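KaiC-like domain-containing protein (Pyrococcus horikoshii, PDB 2EKD) is of unknown function but belongs to a family related to KaiC-like P-loop NTPases, so a nucleotide-related role is conceivable though unproven. Local coordinates at residues 8-22 / 143-157. Residues are numbered along the deposited sequence; the frame is centred on the assembly and turned at random.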
ATOM      1  N   PHE F   8     -39.096   9.499 -11.399  1.00 33.76           N
ATOM      2  CA  PHE F   8     -37.831   9.103 -10.791  1.00 30.04           C
ATOM      3  C   PHE F   8     -38.046   8.467  -9.412  1.00 28.72           C
ATOM      4  O   PHE F   8     -37.522   7.386  -9.129  1.00 25.62           O
ATOM      5  CB  PHE F   8     -36.914  10.328 -10.662  1.00 29.45           C
ATOM      6  CG  PHE F   8     -35.613  10.046  -9.960  1.00 28.61           C
ATOM      7  CD1 PHE F   8     -34.616   9.301 -10.583  1.00 27.24           C
ATOM      8  CD2 PHE F   8     -35.388  10.526  -8.673  1.00 27.51           C
ATOM      9  CE1 PHE F   8     -33.407   9.033  -9.933  1.00 26.73           C
ATOM     10  CE2 PHE F   8     -34.184  10.266  -8.012  1.00 28.84           C
ATOM     11  CZ  PHE F   8     -33.191   9.518  -8.643  1.00 27.60           C
ATOM     12  N   PHE F   9     -38.819   9.134  -8.558  1.00 27.69           N
ATOM     13  CA  PHE F   9     -39.069   8.612  -7.218  1.00 28.95           C
ATOM     14  C   PHE F   9     -39.797   7.270  -7.241  1.00 28.61           C
ATOM     15  O   PHE F   9     -39.720   6.504  -6.283  1.00 27.25           O
ATOM     16  CB  PHE F   9     -39.878   9.613  -6.381  1.00 29.73           C
ATOM     17  CG  PHE F   9     -39.226  10.960  -6.247  1.00 32.77           C
ATOM     18  CD1 PHE F   9     -37.865  11.069  -5.974  1.00 33.00           C
ATOM     19  CD2 PHE F   9     -39.972  12.124  -6.393  1.00 35.03           C
ATOM     20  CE1 PHE F   9     -37.258  12.314  -5.852  1.00 33.55           C
ATOM     21  CE2 PHE F   9     -39.371  13.377  -6.272  1.00 35.82           C
ATOM     22  CZ  PHE F   9     -38.012  13.471  -6.003  1.00 34.96           C
ATOM     23  N   LYS F  10     -40.497   6.994  -8.339  1.00 30.04           N
ATOM     24  CA  LYS F  10     -41.235   5.745  -8.502  1.00 30.39           C
ATOM     25  C   LYS F  10     -40.303   4.529  -8.639  1.00 29.98           C
ATOM     26  O   LYS F  10     -40.726   3.378  -8.581  1.00 30.81           O
ATOM     27  CB  LYS F  10     -42.137   5.877  -9.734  1.00 33.23           C
ATOM     28  CG  LYS F  10     -43.269   6.886  -9.523  1.00 36.58           C
ATOM     29  CD  LYS F  10     -44.242   6.458  -8.422  1.00 39.47           C
ATOM     30  CE  LYS F  10     -45.550   7.260  -8.456  1.00 42.67           C
ATOM     31  NZ  LYS F  10     -45.265   8.670  -8.202  1.00 46.02           N
ATOM     32  N   LEU F  11     -39.000   4.806  -8.874  1.00 28.38           N
ATOM     33  CA  LEU F  11     -38.024   3.712  -8.894  1.00 28.01           C
ATOM     34  C   LEU F  11     -37.800   3.153  -7.489  1.00 28.13           C
ATOM     35  O   LEU F  11     -37.272   2.068  -7.286  1.00 29.16           O
ATOM     36  CB  LEU F  11     -36.693   4.248  -9.420  1.00 27.62           C
ATOM     37  CG  LEU F  11     -36.771   4.763 -10.854  1.00 29.05           C
ATOM     38  CD1 LEU F  11     -35.435   5.346 -11.319  1.00 27.82           C
ATOM     39  CD2 LEU F  11     -37.140   3.671 -11.853  1.00 27.22           C
ATOM     40  N   PHE F  12     -38.169   3.980  -6.490  1.00 26.73           N
ATOM     41  CA  PHE F  12     -37.975   3.584  -5.103  1.00 27.54           C
ATOM     42  C   PHE F  12     -39.307   3.483  -4.348  1.00 29.24           C
ATOM     43  O   PHE F  12     -40.318   4.049  -4.742  1.00 31.38           O
ATOM     44  CB  PHE F  12     -37.073   4.626  -4.438  1.00 24.59           C
ATOM     45  CG  PHE F  12     -35.927   4.980  -5.345  1.00 21.80           C
ATOM     46  CD1 PHE F  12     -34.856   4.103  -5.473  1.00 18.94           C
ATOM     47  CD2 PHE F  12     -35.937   6.178  -6.040  1.00 20.33           C
ATOM     48  CE1 PHE F  12     -33.796   4.427  -6.308  1.00 18.54           C
ATOM     49  CE2 PHE F  12     -34.872   6.494  -6.878  1.00 19.96           C
ATOM     50  CZ  PHE F  12     -33.799   5.620  -7.019  1.00 18.20           C
ATOM     51  N   ARG F  13     -39.305   2.748  -3.244  1.00 30.00           N
ATOM     52  CA  ARG F  13     -40.510   2.625  -2.435  1.00 30.61           C
ATOM     53  C   ARG F  13     -40.246   3.149  -1.027  1.00 28.70           C
ATOM     54  O   ARG F  13     -39.100   3.167  -0.563  1.00 27.67           O
ATOM     55  CB  ARG F  13     -40.980   1.171  -2.387  1.00 34.39           C
ATOM     56  CG  ARG F  13     -40.022   0.208  -1.745  1.00 41.02           C
ATOM     57  CD  ARG F  13     -40.527  -1.211  -1.938  1.00 48.69           C
ATOM     58  NE  ARG F  13     -41.905  -1.363  -1.477  1.00 53.25           N
ATOM     59  CZ  ARG F  13     -42.626  -2.469  -1.628  1.00 56.12           C
ATOM     60  NH1 ARG F  13     -42.099  -3.528  -2.230  1.00 57.74           N
ATOM     61  NH2 ARG F  13     -43.875  -2.517  -1.181  1.00 58.38           N
ATOM     62  N   VAL F  14     -41.307   3.594  -0.361  1.00 25.24           N
ATOM     63  CA  VAL F  14     -41.183   4.134   0.980  1.00 24.12           C
ATOM     64  C   VAL F  14     -40.422   3.205   1.903  1.00 21.82           C
ATOM     65  O   VAL F  14     -40.576   1.984   1.842  1.00 20.79           O
ATOM     66  CB  VAL F  14     -42.565   4.434   1.606  1.00 25.63           C
ATOM     67  CG1 VAL F  14     -43.250   5.528   0.826  1.00 25.42           C
ATOM     68  CG2 VAL F  14     -43.418   3.179   1.622  1.00 26.43           C
ATOM     69  N   GLY F  15     -39.591   3.800   2.755  1.00 21.04           N
ATOM     70  CA  GLY F  15     -38.811   3.021   3.696  1.00 17.31           C
ATOM     71  C   GLY F  15     -37.422   2.701   3.178  1.00 18.28           C
ATOM     72  O   GLY F  15     -36.571   2.234   3.939  1.00 18.64           O
ATOM     73  N   GLU F  16     -37.182   2.943   1.891  1.00 15.50           N
ATOM     74  CA  GLU F  16     -35.866   2.658   1.325  1.00 17.14           C
ATOM     75  C   GLU F  16     -34.795   3.659   1.722  1.00 16.92           C
ATOM     76  O   GLU F  16     -35.074   4.826   2.008  1.00 17.41           O
ATOM     77  CB  GLU F  16     -35.898   2.622  -0.207  1.00 16.26           C
ATOM     78  CG  GLU F  16     -36.384   1.322  -0.823  1.00 19.87           C
ATOM     79  CD  GLU F  16     -35.893   1.135  -2.257  1.00 22.46           C
ATOM     80  OE1 GLU F  16     -34.668   0.950  -2.458  1.00 25.00           O
ATOM     81  OE2 GLU F  16     -36.726   1.179  -3.185  1.00 23.95           O
ATOM     82  N   THR F  17     -33.561   3.179   1.745  1.00 16.19           N
ATOM     83  CA  THR F  17     -32.418   4.032   2.007  1.00 16.56           C
ATOM     84  C   THR F  17     -31.604   3.871   0.730  1.00 16.79           C
ATOM     85  O   THR F  17     -31.138   2.776   0.406  1.00 17.15           O
ATOM     86  CB  THR F  17     -31.605   3.578   3.225  1.00 17.32           C
ATOM     87  OG1 THR F  17     -32.389   3.775   4.410  1.00 22.19           O
ATOM     88  CG2 THR F  17     -30.323   4.401   3.336  1.00 15.59           C
ATOM     89  N   VAL F  18     -31.470   4.965  -0.006  1.00 16.21           N
ATOM     90  CA  VAL F  18     -30.752   4.960  -1.265  1.00 15.89           C
ATOM     91  C   VAL F  18     -29.409   5.663  -1.153  1.00 17.21           C
ATOM     92  O   VAL F  18     -29.329   6.831  -0.774  1.00 18.75           O
ATOM     93  CB  VAL F  18     -31.585   5.653  -2.367  1.00 15.91           C
ATOM     94  CG1 VAL F  18     -30.954   5.427  -3.717  1.00 13.97           C
ATOM     95  CG2 VAL F  18     -33.019   5.136  -2.338  1.00 14.75           C
ATOM     96  N   LEU F  19     -28.348   4.944  -1.483  1.00 16.59           N
ATOM     97  CA  LEU F  19     -27.023   5.523  -1.437  1.00 17.63           C
ATOM     98  C   LEU F  19     -26.764   6.134  -2.812  1.00 18.69           C
ATOM     99  O   LEU F  19     -26.897   5.457  -3.833  1.00 19.71           O
ATOM    100  CB  LEU F  19     -25.997   4.434  -1.125  1.00 16.72           C
ATOM    101  CG  LEU F  19     -24.583   4.866  -0.728  1.00 17.51           C
ATOM    102  CD1 LEU F  19     -24.633   5.798   0.483  1.00 17.83           C
ATOM    103  CD2 LEU F  19     -23.762   3.624  -0.418  1.00 14.00           C
ATOM    104  N   VAL F  20     -26.432   7.419  -2.833  1.00 17.30           N
ATOM    105  CA  VAL F  20     -26.134   8.122  -4.075  1.00 16.67           C
ATOM    106  C   VAL F  20     -24.634   8.423  -4.080  1.00 17.18           C
ATOM    107  O   VAL F  20     -24.172   9.359  -3.415  1.00 17.85           O
ATOM    108  CB  VAL F  20     -26.922   9.452  -4.173  1.00 17.78           C
ATOM    109  CG1 VAL F  20     -26.585  10.171  -5.479  1.00 16.97           C
ATOM    110  CG2 VAL F  20     -28.420   9.174  -4.086  1.00 17.05           C
ATOM    111  N   GLU F  21     -23.880   7.615  -4.820  1.00 14.71           N
ATOM    112  CA  GLU F  21     -22.438   7.771  -4.901  1.00 14.60           C
ATOM    113  C   GLU F  21     -22.025   8.726  -6.010  1.00 14.44           C
ATOM    114  O   GLU F  21     -22.498   8.633  -7.146  1.00 14.86           O
ATOM    115  CB  GLU F  21     -21.782   6.398  -5.097  1.00 13.30           C
ATOM    116  CG  GLU F  21     -22.199   5.404  -4.028  1.00 14.69           C
ATOM    117  CD  GLU F  21     -21.577   4.031  -4.181  1.00 16.42           C
ATOM    118  OE1 GLU F  21     -21.206   3.639  -5.306  1.00 18.69           O
ATOM    119  OE2 GLU F  21     -21.481   3.326  -3.164  1.00 20.14           O
ATOM    120  N   TYR F  22     -21.137   9.652  -5.676  1.00 13.39           N
ATOM    121  CA  TYR F  22     -20.667  10.617  -6.658  1.00 14.86           C
ATOM    122  C   TYR F  22     -19.193  10.934  -6.418  1.00 14.80           C
ATOM    123  O   TYR F  22     -18.585  10.397  -5.491  1.00 15.65           O
ATOM    124  CB  TYR F  22     -21.525  11.888  -6.579  1.00 12.68           C
ATOM    125  CG  TYR F  22     -21.357  12.703  -5.312  1.00 15.37           C
ATOM    126  CD1 TYR F  22     -20.373  13.692  -5.221  1.00 15.45           C
ATOM    127  CD2 TYR F  22     -22.182  12.492  -4.204  1.00 13.99           C
ATOM    128  CE1 TYR F  22     -20.219  14.452  -4.061  1.00 15.56           C
ATOM    129  CE2 TYR F  22     -22.034  13.244  -3.040  1.00 14.09           C
ATOM    130  CZ  TYR F  22     -21.050  14.224  -2.974  1.00 15.66           C
ATOM    131  OH  TYR F  22     -20.891  14.974  -1.826  1.00 15.13           O
ATOM    132  N   TYR F 143     -32.366   3.327  10.379  1.00 23.85           N
ATOM    133  CA  TYR F 143     -33.549   3.955   9.809  1.00 26.01           C
ATOM    134  C   TYR F 143     -34.030   3.306   8.524  1.00 27.59           C
ATOM    135  O   TYR F 143     -35.016   3.750   7.933  1.00 27.11           O
ATOM    136  CB  TYR F 143     -33.289   5.444   9.588  1.00 27.53           C
ATOM    137  CG  TYR F 143     -33.016   6.162  10.884  1.00 32.82           C
ATOM    138  CD1 TYR F 143     -34.026   6.333  11.838  1.00 33.88           C
ATOM    139  CD2 TYR F 143     -31.730   6.600  11.199  1.00 33.55           C
ATOM    140  CE1 TYR F 143     -33.754   6.919  13.077  1.00 35.62           C
ATOM    141  CE2 TYR F 143     -31.449   7.181  12.424  1.00 35.78           C
ATOM    142  CZ  TYR F 143     -32.459   7.337  13.358  1.00 36.37           C
ATOM    143  OH  TYR F 143     -32.161   7.909  14.568  1.00 39.97           O
ATOM    144  N   VAL F 144     -33.332   2.260   8.090  1.00 27.14           N
ATOM    145  CA  VAL F 144     -33.730   1.545   6.888  1.00 27.84           C
ATOM    146  C   VAL F 144     -35.078   0.885   7.168  1.00 29.06           C
ATOM    147  O   VAL F 144     -35.212   0.100   8.107  1.00 30.24           O
ATOM    148  CB  VAL F 144     -32.695   0.457   6.512  1.00 26.71           C
ATOM    149  CG1 VAL F 144     -33.216  -0.387   5.355  1.00 24.74           C
ATOM    150  CG2 VAL F 144     -31.377   1.114   6.121  1.00 24.77           C
ATOM    151  N   GLY F 145     -36.083   1.218   6.369  1.00 29.90           N
ATOM    152  CA  GLY F 145     -37.384   0.620   6.580  1.00 30.98           C
ATOM    153  C   GLY F 145     -38.474   1.512   7.155  1.00 31.89           C
ATOM    154  O   GLY F 145     -39.634   1.107   7.149  1.00 32.78           O
ATOM    155  N   ARG F 146     -38.147   2.697   7.669  1.00 33.40           N
ATOM    156  CA  ARG F 146     -39.214   3.545   8.195  1.00 35.67           C
ATOM    157  C   ARG F 146     -39.912   4.194   7.012  1.00 35.14           C
ATOM    158  O   ARG F 146     -39.325   4.975   6.253  1.00 34.14           O
ATOM    159  CB  ARG F 146     -38.702   4.589   9.202  1.00 38.81           C
ATOM    160  CG  ARG F 146     -37.757   5.638   8.687  1.00 42.91           C
ATOM    161  CD  ARG F 146     -37.350   6.605   9.816  1.00 45.31           C
ATOM    162  NE  ARG F 146     -38.375   7.603  10.143  1.00 45.78           N
ATOM    163  CZ  ARG F 146     -39.138   7.584  11.234  1.00 47.51           C
ATOM    164  NH1 ARG F 146     -39.011   6.613  12.130  1.00 49.07           N
ATOM    165  NH2 ARG F 146     -40.024   8.550  11.441  1.00 45.34           N
ATOM    166  N   GLU F 147     -41.178   3.829   6.862  1.00 34.36           N
ATOM    167  CA  GLU F 147     -42.012   4.281   5.765  1.00 33.83           C
ATOM    168  C   GLU F 147     -42.366   5.757   5.710  1.00 31.61           C
ATOM    169  O   GLU F 147     -42.979   6.203   4.745  1.00 31.65           O
ATOM    170  CB  GLU F 147     -43.280   3.430   5.737  1.00 36.07           C
ATOM    171  CG  GLU F 147     -42.968   1.944   5.600  1.00 40.96           C
ATOM    172  CD  GLU F 147     -44.205   1.071   5.597  1.00 44.49           C
ATOM    173  OE1 GLU F 147     -44.916   1.034   6.626  1.00 47.41           O
ATOM    174  OE2 GLU F 147     -44.466   0.418   4.565  1.00 46.80           O
ATOM    175  N   GLU F 148     -41.988   6.528   6.721  1.00 29.71           N
ATOM    176  CA  GLU F 148     -42.303   7.949   6.674  1.00 28.97           C
ATOM    177  C   GLU F 148     -41.475   8.667   5.610  1.00 25.14           C
ATOM    178  O   GLU F 148     -41.773   9.809   5.262  1.00 24.18           O
ATOM    179  CB  GLU F 148     -42.079   8.620   8.032  1.00 33.23           C
ATOM    180  CG  GLU F 148     -41.235   7.827   8.998  1.00 41.35           C
ATOM    181  CD  GLU F 148     -41.995   6.673   9.623  1.00 42.81           C
ATOM    182  OE1 GLU F 148     -43.050   6.929  10.240  1.00 45.42           O
ATOM    183  OE2 GLU F 148     -41.540   5.515   9.502  1.00 45.43           O
ATOM    184  N   ARG F 149     -40.445   8.006   5.082  1.00 20.92           N
ATOM    185  CA  ARG F 149     -39.623   8.652   4.070  1.00 19.30           C
ATOM    186  C   ARG F 149     -38.835   7.714   3.166  1.00 19.02           C
ATOM    187  O   ARG F 149     -38.831   6.496   3.345  1.00 19.05           O
ATOM    188  CB  ARG F 149     -38.630   9.608   4.744  1.00 17.55           C
ATOM    189  CG  ARG F 149     -37.277   8.970   5.110  1.00 17.64           C
ATOM    190  CD  ARG F 149     -37.398   7.896   6.194  1.00 19.55           C
ATOM    191  NE  ARG F 149     -36.119   7.226   6.412  1.00 23.09           N
ATOM    192  CZ  ARG F 149     -35.659   6.217   5.677  1.00 23.22           C
ATOM    193  NH1 ARG F 149     -36.383   5.732   4.676  1.00 24.67           N
ATOM    194  NH2 ARG F 149     -34.445   5.730   5.904  1.00 21.43           N
ATOM    195  N   ILE F 150     -38.180   8.324   2.183  1.00 20.14           N
ATOM    196  CA  ILE F 150     -37.287   7.647   1.251  1.00 21.45           C
ATOM    197  C   ILE F 150     -36.049   8.522   1.390  1.00 21.10           C
ATOM    198  O   ILE F 150     -36.078   9.695   1.011  1.00 20.22           O
ATOM    199  CB  ILE F 150     -37.757   7.718  -0.223  1.00 23.29           C
ATOM    200  CG1 ILE F 150     -39.068   6.949  -0.413  1.00 25.43           C
ATOM    201  CG2 ILE F 150     -36.687   7.099  -1.133  1.00 23.84           C
ATOM    202  CD1 ILE F 150     -39.428   6.738  -1.876  1.00 23.12           C
ATOM    203  N   ALA F 151     -34.983   7.966   1.960  1.00 20.31           N
ATOM    204  CA  ALA F 151     -33.748   8.715   2.166  1.00 18.88           C
ATOM    205  C   ALA F 151     -32.748   8.534   1.021  1.00 19.80           C
ATOM    206  O   ALA F 151     -32.569   7.431   0.496  1.00 19.06           O
ATOM    207  CB  ALA F 151     -33.106   8.299   3.486  1.00 16.20           C
ATOM    208  N   PHE F 152     -32.107   9.632   0.637  1.00 17.92           N
ATOM    209  CA  PHE F 152     -31.104   9.614  -0.419  1.00 18.13           C
ATOM    210  C   PHE F 152     -29.806  10.136   0.191  1.00 17.03           C
ATOM    211  O   PHE F 152     -29.660  11.339   0.393  1.00 18.47           O
ATOM    212  CB  PHE F 152     -31.518  10.530  -1.579  1.00 18.82           C
ATOM    213  CG  PHE F 152     -32.672  10.007  -2.397  1.00 20.12           C
ATOM    214  CD1 PHE F 152     -32.461   9.086  -3.420  1.00 20.41           C
ATOM    215  CD2 PHE F 152     -33.969  10.433  -2.143  1.00 20.68           C
ATOM    216  CE1 PHE F 152     -33.526   8.598  -4.178  1.00 22.21           C
ATOM    217  CE2 PHE F 152     -35.042   9.949  -2.894  1.00 23.60           C
ATOM    218  CZ  PHE F 152     -34.819   9.029  -3.913  1.00 21.58           C
ATOM    219  N   TYR F 153     -28.877   9.238   0.504  1.00 16.93           N
ATOM    220  CA  TYR F 153     -27.598   9.651   1.076  1.00 16.61           C
ATOM    221  C   TYR F 153     -26.589   9.958  -0.022  1.00 17.12           C
ATOM    222  O   TYR F 153     -26.087   9.046  -0.681  1.00 16.61           O
ATOM    223  CB  TYR F 153     -27.018   8.562   1.978  1.00 16.77           C
ATOM    224  CG  TYR F 153     -27.690   8.401   3.323  1.00 18.36           C
ATOM    225  CD1 TYR F 153     -28.943   7.790   3.442  1.00 17.39           C
ATOM    226  CD2 TYR F 153     -27.052   8.824   4.486  1.00 20.17           C
ATOM    227  CE1 TYR F 153     -29.533   7.603   4.689  1.00 19.56           C
ATOM    228  CE2 TYR F 153     -27.630   8.645   5.735  1.00 21.34           C
ATOM    229  CZ  TYR F 153     -28.865   8.034   5.834  1.00 21.17           C
ATOM    230  OH  TYR F 153     -29.420   7.864   7.081  1.00 22.58           O
ATOM    231  N   PHE F 154     -26.312  11.246  -0.226  1.00 17.34           N
ATOM    232  CA  PHE F 154     -25.341  11.680  -1.228  1.00 15.59           C
ATOM    233  C   PHE F 154     -23.959  11.550  -0.602  1.00 16.25           C
ATOM    234  O   PHE F 154     -23.631  12.281   0.332  1.00 18.29           O
ATOM    235  CB  PHE F 154     -25.562  13.143  -1.608  1.00 14.54           C
ATOM    236  CG  PHE F 154     -26.689  13.368  -2.574  1.00 14.80           C
ATOM    237  CD1 PHE F 154     -28.008  13.118  -2.204  1.00 14.39           C
ATOM    238  CD2 PHE F 154     -26.434  13.871  -3.845  1.00 14.47           C
ATOM    239  CE1 PHE F 154     -29.059  13.370  -3.087  1.00 11.95           C
ATOM    240  CE2 PHE F 154     -27.475  14.129  -4.736  1.00 13.34           C
ATOM    241  CZ  PHE F 154     -28.793  13.876  -4.354  1.00 13.25           C
ATOM    242  N   VAL F 155     -23.148  10.627  -1.104  1.00 15.88           N
ATOM    243  CA  VAL F 155     -21.811  10.449  -0.555  1.00 15.62           C
ATOM    244  C   VAL F 155     -20.736  10.503  -1.630  1.00 15.57           C
ATOM    245  O   VAL F 155     -20.914   9.982  -2.731  1.00 15.04           O
ATOM    246  CB  VAL F 155     -21.669   9.098   0.188  1.00 16.63           C
ATOM    247  CG1 VAL F 155     -22.766   8.956   1.252  1.00 16.17           C
ATOM    248  CG2 VAL F 155     -21.728   7.946  -0.810  1.00 15.90           C
ATOM    249  N   ASN F 156     -19.629  11.164  -1.306  1.00 15.27           N
ATOM    250  CA  ASN F 156     -18.501  11.241  -2.215  1.00 15.67           C
ATOM    251  C   ASN F 156     -17.797   9.900  -1.995  1.00 15.92           C
ATOM    252  O   ASN F 156     -17.091   9.713  -1.011  1.00 16.00           O
ATOM    253  CB  ASN F 156     -17.579  12.398  -1.839  1.00 15.37           C
ATOM    254  CG  ASN F 156     -16.451  12.573  -2.823  1.00 14.42           C
ATOM    255  OD1 ASN F 156     -15.808  11.604  -3.209  1.00 16.11           O
ATOM    256  ND2 ASN F 156     -16.193  13.815  -3.228  1.00 15.06           N
ATOM    257  N   ARG F 157     -18.028   8.972  -2.917  1.00 19.73           N
ATOM    258  CA  ARG F 157     -17.488   7.616  -2.860  1.00 21.42           C
ATOM    259  C   ARG F 157     -15.985   7.486  -2.604  1.00 20.05           C
ATOM    260  O   ARG F 157     -15.571   6.735  -1.725  1.00 20.43           O
ATOM    261  CB  ARG F 157     -17.845   6.872  -4.151  1.00 23.20           C
ATOM    262  CG  ARG F 157     -17.393   5.423  -4.165  1.00 30.59           C
ATOM    263  CD  ARG F 157     -17.488   4.823  -5.554  1.00 35.07           C
ATOM    264  NE  ARG F 157     -17.410   3.367  -5.508  1.00 39.80           N
ATOM    265  CZ  ARG F 157     -16.333   2.682  -5.134  1.00 43.13           C
ATOM    266  NH1 ARG F 157     -15.225   3.317  -4.772  1.00 42.02           N
ATOM    267  NH2 ARG F 157     -16.372   1.355  -5.114  1.00 46.62           N
TER
HETATM  268  O   HOH W   1     -23.148  14.918   0.292  1.00 15.78           O
HETATM  269  O   HOH W   2     -16.157   9.458  -5.608  1.00 28.99           O
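Phe152 and Phe12 meet edge to face, the Phe152 rim at CE1 and CZ directed at the face of the Phe12 ring, with planes at 84° and centroids 5.3 Å apart; Phe12 comes from the loop leading into strand 17-22. That strand and 149-156, parallel neighbours in a mixed sheet consistent with the P-loop NTPase clan of the family, illustrate how bridged pairs sort side chains between two faces. A ladder of N-H...O=C bonds from Ala151 N to Arg157 N fixes the register. On the Phe152 side, Val18 lies alongside that ring, its CB 3.7 Å from CD1, and Val20 sets CG1 over the Phe154 face in a CH-pi contact, 4.2 Å from the centroid; CG1 stands opposite the backbone N (chi1 180°), which carries it there. On the other face, Leu19 CD1 reaches Val155 CG1 at 3.7 Å, and Thr17 CG2 rests 3.6 Å from Tyr153 CE1. Tyr22, with CG held between its own N and carbonyl carbon (chi1 68°), folds its ring back over the partner strand, so that Asn156 N lies over one face. Its OH joins Phe154 O through a water and bonds Glu173 of a neighbouring subunit. A leucine in its place would probably lose both hydroxyl links and the flat cover over Asn156 N. On the Phe152 face, chemistry thus passes from apolar aromatic packing to a polar C-terminal end tied to another subunit.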